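TRNA-splicing ligase RtcB (Thermus thermophilus, PDB 2EPG) probably joins RNA ends carrying a 2',3'-cyclic or 3'-phosphate to 5'-hydroxyl ends, using GTP and manganese, as RtcB-family ligases do. Local coordinates at residues Tyr51-Asn59 with Ala70-Gly79; Phe82-Pro92 with Arg350-Ala359. One frame throughout, in Å; residues are numbered along the deposited sequence.

Contact 1: residues Tyr51-Asn59 with Ala70-Gly79; sequences YASLQQLMN and ALAMPDIHWG
Helix 52-59 packs over strand 70-73 and, past the corner, against residues 76-79, and the amide of Q56 makes the polar join. OE1 of Q56 takes the N-H of G79 on a lone pair in its carbonyl plane, G79 N to Q56 OE1 2.9 Å. NE2 of the same amide gives a nearly straight bond to G79 O at 2.7 Å from Q56 NE2. Both polar ends of the amide are thus used on one residue, which fixes its rotation. Q56 NE2 also sits 3.5 Å above one face of the W78 indole, offset toward the rim, with the amide and ring planes 21° apart. An alanine here is likely to leave N and O of G79 without these mates and to strip the amide from the indole face. One turn back, S53 presses on I76: CB of S53 is 3.6 Å from CG1 of I76. L57, with CG anti to the backbone N (chi1 179°), spreads its methyls along the strand: CD2 is 3.8 Å from A72 CB and CD1 lies 3.4 Å from L71 O, near A70 CB. The helix runs at 152° to the strand, nearly antiparallel, and the small A70 and A72 are consistent with the close approach of the axes, 8.5 Å. Between strands 70-73 and 76-77 the chain turns a corner through a type I turn, M73 to I76, and H77 beyond it lies close to H410, the predicted guanylylated histidine. The arrangement is that of a helix packed on a β-sheet, its glutamine amide paired with the backbone beside a probable nucleotide site.

Contact 2: residues Phe82-Pro92 with Arg350-Ala359; sequences FPIGGVAAFDP and RRVLVHRKGA
A88 O accepts two bonds from one residue, H355: the backbone N of H355 at 2.8 Å, and, weakly, H355 ND1 at 3.4 Å, with A88 O at the edge of the imidazole. H355 CG lies beside its backbone N (chi1 -69°), which brings the ND1 edge of the ring to A88 O, and NE2 bonds S99 N. The F90 ring crosses the imidazole obliquely, F90 CD1 to H355 ND1 3.4 Å, and F82 completes the aromatic cluster. The strands pair antiparallel, with A88-H355 and F90-L353 as hydrogen-bonded pairs. On the other face V87 CG1 meets V354 CG1 at 3.9 Å, and V354 CG1 covers the centre of one face of the R356 guanidinium, which is held by E345, S407 and F405. At the far end a water bridges D91 OD1 and R351 O, D91 OD1 also takes the N-H of E93, and D91 OD2 has a long salt bridge to R350. Where 86-90 begins and 350-357 ends, G85 and G86 both face K357 in a G1 bulge. Bent at chi3 (-50°), the K357 chain carries NZ to 2.6 Å from F82 O; Y80 O is its second acceptor. The lysine's charge is thus buried against two carbonyls, whose dipoles would probably stabilise it close to N340, a predicted GMP ligand.

Contact 1 closes before contact 2 opens along the chain, and their centres lie about 13 Å apart, on the same side of the chain's centre. Strands 70-73 and 86-90 are neighbours, probably joined by backbone bonds from V87 N to L71 O and from M73 N to G85 O. Side by side run 34-37, 70-73, 86-90 and 350-357, the last coming from over 250 residues further on, while helix 52-60, one half of contact 1, also touches contact 2, with Q56 against P83. Both contacts approach the predicted GMP site at H410 and N340, so the N-terminal part and this distant strand are built together at its border.

Contact 1: residues Tyr51-Asn59 with Ala70-Gly79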
loop_
_atom_site.group_PDB
_atom_site.type_symbol
_atom_site.label_atom_id
_atom_site.label_comp_id
_atom_site.label_asym_id
_atom_site.label_seq_id
_atom_site.Cartn_x
_atom_site.Cartn_y
_atom_site.Cartn_z
ATOM N N TYR A 51 21.537 11.346 -7.472
ATOM C CA TYR A 51 20.516 10.714 -8.300
ATOM C C TYR A 51 20.555 9.192 -8.199
ATOM O O TYR A 51 20.203 8.491 -9.142
ATOM C CB TYR A 51 20.693 11.138 -9.758
ATOM C CG TYR A 51 20.582 12.632 -9.986
ATOM C CD1 TYR A 51 21.615 13.340 -10.604
ATOM C CD2 TYR A 51 19.436 13.334 -9.615
ATOM C CE1 TYR A 51 21.510 14.711 -10.851
ATOM C CE2 TYR A 51 19.319 14.703 -9.857
ATOM C CZ TYR A 51 20.362 15.385 -10.477
ATOM O OH TYR A 51 20.256 16.736 -10.725
ATOM N N ALA A 52 20.972 8.688 -7.045
ATOM C CA ALA A 52 21.073 7.252 -6.822
ATOM C C ALA A 52 19.780 6.487 -7.119
ATOM O O ALA A 52 19.785 5.486 -7.845
ATOM C CB ALA A 52 21.514 6.994 -5.392
ATOM N N SER A 53 18.669 6.951 -6.560
ATOM C CA SER A 53 17.405 6.271 -6.781
ATOM C C SER A 53 17.033 6.261 -8.261
ATOM O O SER A 53 16.398 5.323 -8.742
ATOM C CB SER A 53 16.299 6.925 -5.942
ATOM O OG SER A 53 16.122 8.288 -6.282
ATOM N N LEU A 54 17.433 7.297 -8.990
ATOM C CA LEU A 54 17.130 7.352 -10.418
ATOM C C LEU A 54 17.942 6.308 -11.183
ATOM O O LEU A 54 17.452 5.713 -12.147
ATOM C CB LEU A 54 17.404 8.744 -10.985
ATOM C CG LEU A 54 16.556 9.901 -10.451
ATOM C CD1 LEU A 54 16.858 11.149 -11.270
ATOM C CD2 LEU A 54 15.080 9.564 -10.541
ATOM N N GLN A 55 19.185 6.091 -10.757
ATOM C CA GLN A 55 20.033 5.086 -11.396
ATOM C C GLN A 55 19.334 3.739 -11.216
ATOM O O GLN A 55 19.356 2.901 -12.115
ATOM C CB GLN A 55 21.425 5.048 -10.750
ATOM C CG GLN A 55 22.280 3.824 -11.144
ATOM C CD GLN A 55 22.761 3.843 -12.597
ATOM O OE1 GLN A 55 23.632 4.636 -12.967
ATOM N NE2 GLN A 55 22.195 2.966 -13.422
ATOM N N GLN A 56 18.727 3.534 -10.046
ATOM C CA GLN A 56 17.995 2.297 -9.787
ATOM C C GLN A 56 16.807 2.221 -10.736
ATOM O O GLN A 56 16.501 1.152 -11.264
ATOM C CB GLN A 56 17.470 2.238 -8.351
ATOM C CG GLN A 56 18.518 2.030 -7.299
ATOM C CD GLN A 56 17.918 1.613 -5.983
ATOM O OE1 GLN A 56 16.951 2.216 -5.512
ATOM N NE2 GLN A 56 18.483 0.575 -5.376
ATOM N N LEU A 57 16.130 3.352 -10.940
ATOM C CA LEU A 57 14.982 3.387 -11.854
ATOM C C LEU A 57 15.473 3.025 -13.259
ATOM O O LEU A 57 14.801 2.303 -14.007
ATOM C CB LEU A 57 14.325 4.778 -11.874
ATOM C CG LEU A 57 13.125 4.914 -12.829
ATOM C CD1 LEU A 57 12.027 3.985 -12.364
ATOM C CD2 LEU A 57 12.618 6.358 -12.889
HETATM N N MSE A 58 16.656 3.514 -13.615
HETATM C CA MSE A 58 17.217 3.200 -14.928
HETATM C C MSE A 58 17.536 1.707 -15.049
HETATM O O MSE A 58 17.383 1.120 -16.117
HETATM C CB MSE A 58 18.473 4.044 -15.182
HETATM C CG MSE A 58 18.158 5.496 -15.506
HETATM SE SE MSE A 58 19.685 6.693 -15.289
HETATM C CE MSE A 58 20.580 6.294 -16.959
ATOM N N ASN A 59 17.968 1.092 -13.951
ATOM C CA ASN A 59 18.287 -0.339 -13.957
ATOM C C ASN A 59 17.005 -1.145 -14.205
ATOM O O ASN A 59 17.005 -2.132 -14.936
ATOM C CB ASN A 59 18.894 -0.756 -12.615
ATOM C CG ASN A 59 20.239 -0.095 -12.336
ATOM O OD1 ASN A 59 20.677 -0.052 -11.191
ATOM N ND2 ASN A 59 20.897 0.397 -13.367
ATOM N N ALA A 70 9.285 2.979 -17.351
ATOM C CA ALA A 70 9.509 2.519 -15.989
ATOM C C ALA A 70 9.219 3.816 -15.229
ATOM O O ALA A 70 9.615 4.887 -15.696
ATOM C CB ALA A 70 10.981 2.084 -15.794
ATOM N N LEU A 71 8.552 3.731 -14.077
ATOM C CA LEU A 71 8.173 4.926 -13.324
ATOM C C LEU A 71 8.572 4.998 -11.867
ATOM O O LEU A 71 8.791 3.983 -11.204
ATOM C CB LEU A 71 6.652 5.111 -13.367
ATOM C CG LEU A 71 5.972 5.416 -14.694
ATOM C CD1 LEU A 71 4.725 4.571 -14.821
ATOM C CD2 LEU A 71 5.648 6.913 -14.769
ATOM N N ALA A 72 8.607 6.227 -11.365
ATOM C CA ALA A 72 8.926 6.494 -9.967
ATOM C C ALA A 72 8.118 7.703 -9.495
ATOM O O ALA A 72 8.031 8.711 -10.205
ATOM C CB ALA A 72 10.410 6.771 -9.795
HETATM N N MSE A 73 7.535 7.580 -8.304
HETATM C CA MSE A 73 6.724 8.626 -7.663
HETATM C C MSE A 73 7.580 9.730 -7.022
HETATM O O MSE A 73 8.792 9.567 -6.865
HETATM C CB MSE A 73 5.823 7.991 -6.592
HETATM C CG MSE A 73 4.788 7.045 -7.162
HETATM SE SE MSE A 73 3.643 8.001 -8.397
HETATM C CE MSE A 73 3.391 6.686 -9.746
ATOM N N PRO A 74 6.954 10.859 -6.621
ATOM C CA PRO A 74 7.688 11.970 -6.006
ATOM C C PRO A 74 8.472 11.633 -4.746
ATOM O O PRO A 74 9.419 12.333 -4.416
ATOM C CB PRO A 74 6.598 13.013 -5.748
ATOM C CG PRO A 74 5.638 12.769 -6.831
ATOM C CD PRO A 74 5.550 11.241 -6.829
ATOM N N ASP A 75 8.095 10.574 -4.039
ATOM C CA ASP A 75 8.829 10.211 -2.821
ATOM C C ASP A 75 9.831 9.098 -3.047
ATOM O O ASP A 75 10.153 8.366 -2.121
ATOM C CB ASP A 75 7.876 9.770 -1.712
ATOM C CG ASP A 75 6.969 8.631 -2.139
ATOM O OD1 ASP A 75 6.271 8.076 -1.264
ATOM O OD2 ASP A 75 6.938 8.301 -3.348
ATOM N N ILE A 76 10.322 8.974 -4.274
ATOM C CA ILE A 76 11.285 7.943 -4.626
ATOM C C ILE A 76 12.577 8.032 -3.834
ATOM O O ILE A 76 13.057 9.132 -3.523
ATOM C CB ILE A 76 11.641 8.024 -6.111
ATOM C CG1 ILE A 76 12.745 7.020 -6.451
ATOM C CG2 ILE A 76 12.104 9.425 -6.453
ATOM C CD1 ILE A 76 13.194 7.096 -7.904
ATOM N N HIS A 77 13.128 6.861 -3.506
ATOM C CA HIS A 77 14.400 6.756 -2.791
ATOM C C HIS A 77 15.021 5.365 -2.886
ATOM O O HIS A 77 14.377 4.414 -3.339
ATOM C CB HIS A 77 14.260 7.166 -1.317
ATOM C CG HIS A 77 13.157 6.472 -0.587
ATOM N ND1 HIS A 77 13.369 5.764 0.578
ATOM C CD2 HIS A 77 11.823 6.426 -0.819
ATOM C CE1 HIS A 77 12.212 5.316 1.033
ATOM N NE2 HIS A 77 11.258 5.703 0.204
ATOM N N TRP A 78 16.281 5.270 -2.458
ATOM C CA TRP A 78 17.042 4.025 -2.500
ATOM C C TRP A 78 16.269 2.823 -1.958
ATOM O O TRP A 78 15.656 2.887 -0.895
ATOM C CB TRP A 78 18.358 4.175 -1.718
ATOM C CG TRP A 78 19.322 3.061 -2.003
ATOM C CD1 TRP A 78 20.277 3.034 -2.987
ATOM C CD2 TRP A 78 19.329 1.758 -1.403
ATOM N NE1 TRP A 78 20.870 1.792 -3.040
ATOM C CE2 TRP A 78 20.306 0.988 -2.081
ATOM C CE3 TRP A 78 18.597 1.160 -0.363
ATOM C CZ2 TRP A 78 20.573 -0.354 -1.751
ATOM C CZ3 TRP A 78 18.860 -0.177 -0.035
ATOM C CH2 TRP A 78 19.842 -0.916 -0.733
ATOM N N GLY A 79 16.310 1.725 -2.705
ATOM C CA GLY A 79 15.630 0.510 -2.289
ATOM C C GLY A 79 16.398 -0.737 -2.694
ATOM O O GLY A 79 17.534 -0.655 -3.150
#

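Contact 2: residues Phe82-Pro92 with Arg350-Ala359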
loop_
_atom_site.group_PDB
_atom_site.type_symbol
_atom_site.label_atom_id
_atom_site.label_comp_id
_atom_site.label_asym_id
_atom_site.label_seq_id
_atom_site.Cartn_x
_atom_site.Cartn_y
_atom_site.Cartn_z
ATOM N N PHE A 82 14.844 -2.426 -7.087
ATOM C CA PHE A 82 13.931 -1.408 -7.608
ATOM C C PHE A 82 13.921 -0.273 -6.596
ATOM O O PHE A 82 14.136 -0.504 -5.399
ATOM C CB PHE A 82 12.494 -1.942 -7.707
ATOM C CG PHE A 82 12.250 -2.875 -8.866
ATOM C CD1 PHE A 82 13.030 -4.006 -9.051
ATOM C CD2 PHE A 82 11.215 -2.623 -9.766
ATOM C CE1 PHE A 82 12.783 -4.873 -10.115
ATOM C CE2 PHE A 82 10.962 -3.486 -10.835
ATOM C CZ PHE A 82 11.742 -4.606 -11.008
ATOM N N PRO A 83 13.687 0.972 -7.049
ATOM C CA PRO A 83 13.658 2.064 -6.067
ATOM C C PRO A 83 12.325 2.058 -5.326
ATOM O O PRO A 83 11.331 1.523 -5.819
ATOM C CB PRO A 83 13.812 3.313 -6.930
ATOM C CG PRO A 83 13.111 2.911 -8.207
ATOM C CD PRO A 83 13.659 1.510 -8.422
ATOM N N ILE A 84 12.306 2.619 -4.123
ATOM C CA ILE A 84 11.063 2.707 -3.379
ATOM C C ILE A 84 10.338 3.860 -4.053
ATOM O O ILE A 84 10.950 4.886 -4.365
ATOM C CB ILE A 84 11.319 3.003 -1.893
ATOM C CG1 ILE A 84 12.111 1.836 -1.284
ATOM C CG2 ILE A 84 9.977 3.199 -1.162
ATOM C CD1 ILE A 84 12.524 2.023 0.163
ATOM N N GLY A 85 9.049 3.671 -4.309
ATOM C CA GLY A 85 8.267 4.673 -5.004
ATOM C C GLY A 85 8.179 4.286 -6.481
ATOM O O GLY A 85 7.673 5.040 -7.300
ATOM N N GLY A 86 8.659 3.097 -6.826
ATOM C CA GLY A 86 8.633 2.683 -8.217
ATOM C C GLY A 86 7.415 1.908 -8.701
ATOM O O GLY A 86 6.759 1.210 -7.940
ATOM N N VAL A 87 7.124 2.054 -9.990
ATOM C CA VAL A 87 6.024 1.372 -10.653
ATOM C C VAL A 87 6.634 0.845 -11.946
ATOM O O VAL A 87 7.254 1.606 -12.707
ATOM C CB VAL A 87 4.863 2.347 -10.979
ATOM C CG1 VAL A 87 3.807 1.656 -11.846
ATOM C CG2 VAL A 87 4.233 2.860 -9.693
ATOM N N ALA A 88 6.472 -0.451 -12.198
ATOM C CA ALA A 88 7.033 -1.053 -13.412
ATOM C C ALA A 88 6.117 -2.145 -13.926
ATOM O O ALA A 88 5.882 -3.137 -13.240
ATOM C CB ALA A 88 8.435 -1.635 -13.117
ATOM N N ALA A 89 5.605 -1.960 -15.135
ATOM C CA ALA A 89 4.707 -2.925 -15.742
ATOM C C ALA A 89 5.505 -3.840 -16.680
ATOM O O ALA A 89 6.413 -3.379 -17.388
ATOM C CB ALA A 89 3.602 -2.188 -16.508
ATOM N N PHE A 90 5.179 -5.134 -16.651
ATOM C CA PHE A 90 5.843 -6.134 -17.480
ATOM C C PHE A 90 4.822 -6.958 -18.263
ATOM O O PHE A 90 3.828 -7.414 -17.698
ATOM C CB PHE A 90 6.705 -7.042 -16.601
ATOM C CG PHE A 90 7.960 -6.367 -16.087
ATOM C CD1 PHE A 90 7.941 -5.625 -14.907
ATOM C CD2 PHE A 90 9.146 -6.450 -16.804
ATOM C CE1 PHE A 90 9.089 -4.979 -14.448
ATOM C CE2 PHE A 90 10.302 -5.803 -16.353
ATOM C CZ PHE A 90 10.276 -5.069 -15.177
ATOM N N ASP A 91 5.062 -7.138 -19.564
ATOM C CA ASP A 91 4.135 -7.882 -20.410
ATOM C C ASP A 91 4.538 -9.351 -20.561
ATOM O O ASP A 91 5.558 -9.666 -21.178
ATOM C CB ASP A 91 4.060 -7.240 -21.800
ATOM C CG ASP A 91 2.940 -7.817 -22.650
ATOM O OD1 ASP A 91 2.533 -8.966 -22.428
ATOM O OD2 ASP A 91 2.473 -7.117 -23.563
ATOM N N PRO A 92 3.718 -10.269 -20.030
ATOM C CA PRO A 92 3.999 -11.711 -20.104
ATOM C C PRO A 92 4.202 -12.195 -21.536
ATOM O O PRO A 92 5.046 -13.051 -21.793
ATOM C CB PRO A 92 2.755 -12.353 -19.474
ATOM C CG PRO A 92 2.164 -11.259 -18.647
ATOM C CD PRO A 92 2.368 -10.034 -19.498
ATOM N N ARG A 350 -3.955 -4.442 -22.925
ATOM C CA ARG A 350 -3.333 -5.749 -22.673
ATOM C C ARG A 350 -3.248 -6.089 -21.186
ATOM O O ARG A 350 -3.386 -5.220 -20.321
ATOM C CB ARG A 350 -1.918 -5.796 -23.255
ATOM C CG ARG A 350 -1.856 -5.798 -24.777
ATOM C CD ARG A 350 -0.419 -5.785 -25.302
ATOM N NE ARG A 350 0.263 -4.512 -25.061
ATOM C CZ ARG A 350 -0.080 -3.350 -25.621
ATOM N NH1 ARG A 350 0.600 -2.248 -25.340
ATOM N NH2 ARG A 350 -1.103 -3.282 -26.466
ATOM N N ARG A 351 -3.018 -7.365 -20.893
ATOM C CA ARG A 351 -2.883 -7.797 -19.515
ATOM C C ARG A 351 -1.401 -7.682 -19.188
ATOM O O ARG A 351 -0.561 -8.279 -19.862
ATOM C CB ARG A 351 -3.346 -9.244 -19.375
ATOM C CG ARG A 351 -3.044 -9.896 -18.027
ATOM C CD ARG A 351 -3.673 -11.293 -18.002
ATOM N NE ARG A 351 -2.878 -12.271 -17.270
ATOM C CZ ARG A 351 -3.138 -12.669 -16.034
ATOM N NH1 ARG A 351 -2.352 -13.565 -15.453
ATOM N NH2 ARG A 351 -4.189 -12.173 -15.382
ATOM N N VAL A 352 -1.066 -6.890 -18.178
ATOM C CA VAL A 352 0.330 -6.741 -17.804
ATOM C C VAL A 352 0.455 -6.903 -16.308
ATOM O O VAL A 352 -0.530 -6.796 -15.591
ATOM C CB VAL A 352 0.894 -5.359 -18.229
ATOM C CG1 VAL A 352 0.869 -5.229 -19.741
ATOM C CG2 VAL A 352 0.093 -4.243 -17.587
ATOM N N LEU A 353 1.660 -7.203 -15.844
ATOM C CA LEU A 353 1.911 -7.358 -14.423
ATOM C C LEU A 353 2.548 -6.055 -13.933
ATOM O O LEU A 353 3.645 -5.697 -14.368
ATOM C CB LEU A 353 2.870 -8.524 -14.170
ATOM C CG LEU A 353 3.275 -8.696 -12.703
ATOM C CD1 LEU A 353 2.072 -9.164 -11.905
ATOM C CD2 LEU A 353 4.433 -9.699 -12.601
ATOM N N VAL A 354 1.878 -5.369 -13.014
ATOM C CA VAL A 354 2.386 -4.100 -12.500
ATOM C C VAL A 354 3.015 -4.213 -11.117
ATOM O O VAL A 354 2.322 -4.536 -10.145
ATOM C CB VAL A 354 1.258 -3.043 -12.429
ATOM C CG1 VAL A 354 1.835 -1.673 -12.015
ATOM C CG2 VAL A 354 0.554 -2.955 -13.777
ATOM N N HIS A 355 4.324 -3.939 -11.045
ATOM C CA HIS A 355 5.069 -3.977 -9.794
ATOM C C HIS A 355 4.958 -2.581 -9.186
ATOM O O HIS A 355 5.218 -1.563 -9.856
ATOM C CB HIS A 355 6.570 -4.255 -10.013
ATOM C CG HIS A 355 6.896 -5.638 -10.490
ATOM N ND1 HIS A 355 6.676 -6.056 -11.786
ATOM C CD2 HIS A 355 7.481 -6.681 -9.849
ATOM C CE1 HIS A 355 7.119 -7.297 -11.925
ATOM N NE2 HIS A 355 7.613 -7.698 -10.765
ATOM N N ARG A 356 4.584 -2.537 -7.917
ATOM C CA ARG A 356 4.457 -1.277 -7.211
ATOM C C ARG A 356 5.086 -1.468 -5.855
ATOM O O ARG A 356 4.596 -2.256 -5.055
ATOM C CB ARG A 356 2.978 -0.875 -7.031
ATOM C CG ARG A 356 2.205 -0.556 -8.331
ATOM C CD ARG A 356 0.882 0.188 -8.033
ATOM N NE ARG A 356 0.120 0.508 -9.239
ATOM C CZ ARG A 356 -0.760 -0.309 -9.819
ATOM N NH1 ARG A 356 -1.396 0.075 -10.917
ATOM N NH2 ARG A 356 -1.013 -1.511 -9.308
ATOM N N LYS A 357 6.186 -0.771 -5.611
ATOM C CA LYS A 357 6.860 -0.844 -4.322
ATOM C C LYS A 357 6.814 0.565 -3.785
ATOM O O LYS A 357 7.433 1.466 -4.359
ATOM C CB LYS A 357 8.326 -1.271 -4.457
ATOM C CG LYS A 357 8.947 -1.604 -3.093
ATOM C CD LYS A 357 10.456 -1.395 -3.012
ATOM C CE LYS A 357 11.211 -2.051 -4.137
ATOM N NZ LYS A 357 12.678 -2.075 -3.895
ATOM N N GLY A 358 6.088 0.761 -2.692
ATOM C CA GLY A 358 5.971 2.095 -2.125
ATOM C C GLY A 358 5.233 3.028 -3.072
ATOM O O GLY A 358 5.640 4.168 -3.294
ATOM N N ALA A 359 4.161 2.522 -3.660
ATOM C CA ALA A 359 3.339 3.297 -4.578
ATOM C C ALA A 359 1.998 2.594 -4.534
ATOM O O ALA A 359 1.915 1.416 -4.162
ATOM C CB ALA A 359 3.918 3.273 -5.988
HETATM O O HOH W 1 -0.015 -9.427 -22.254
#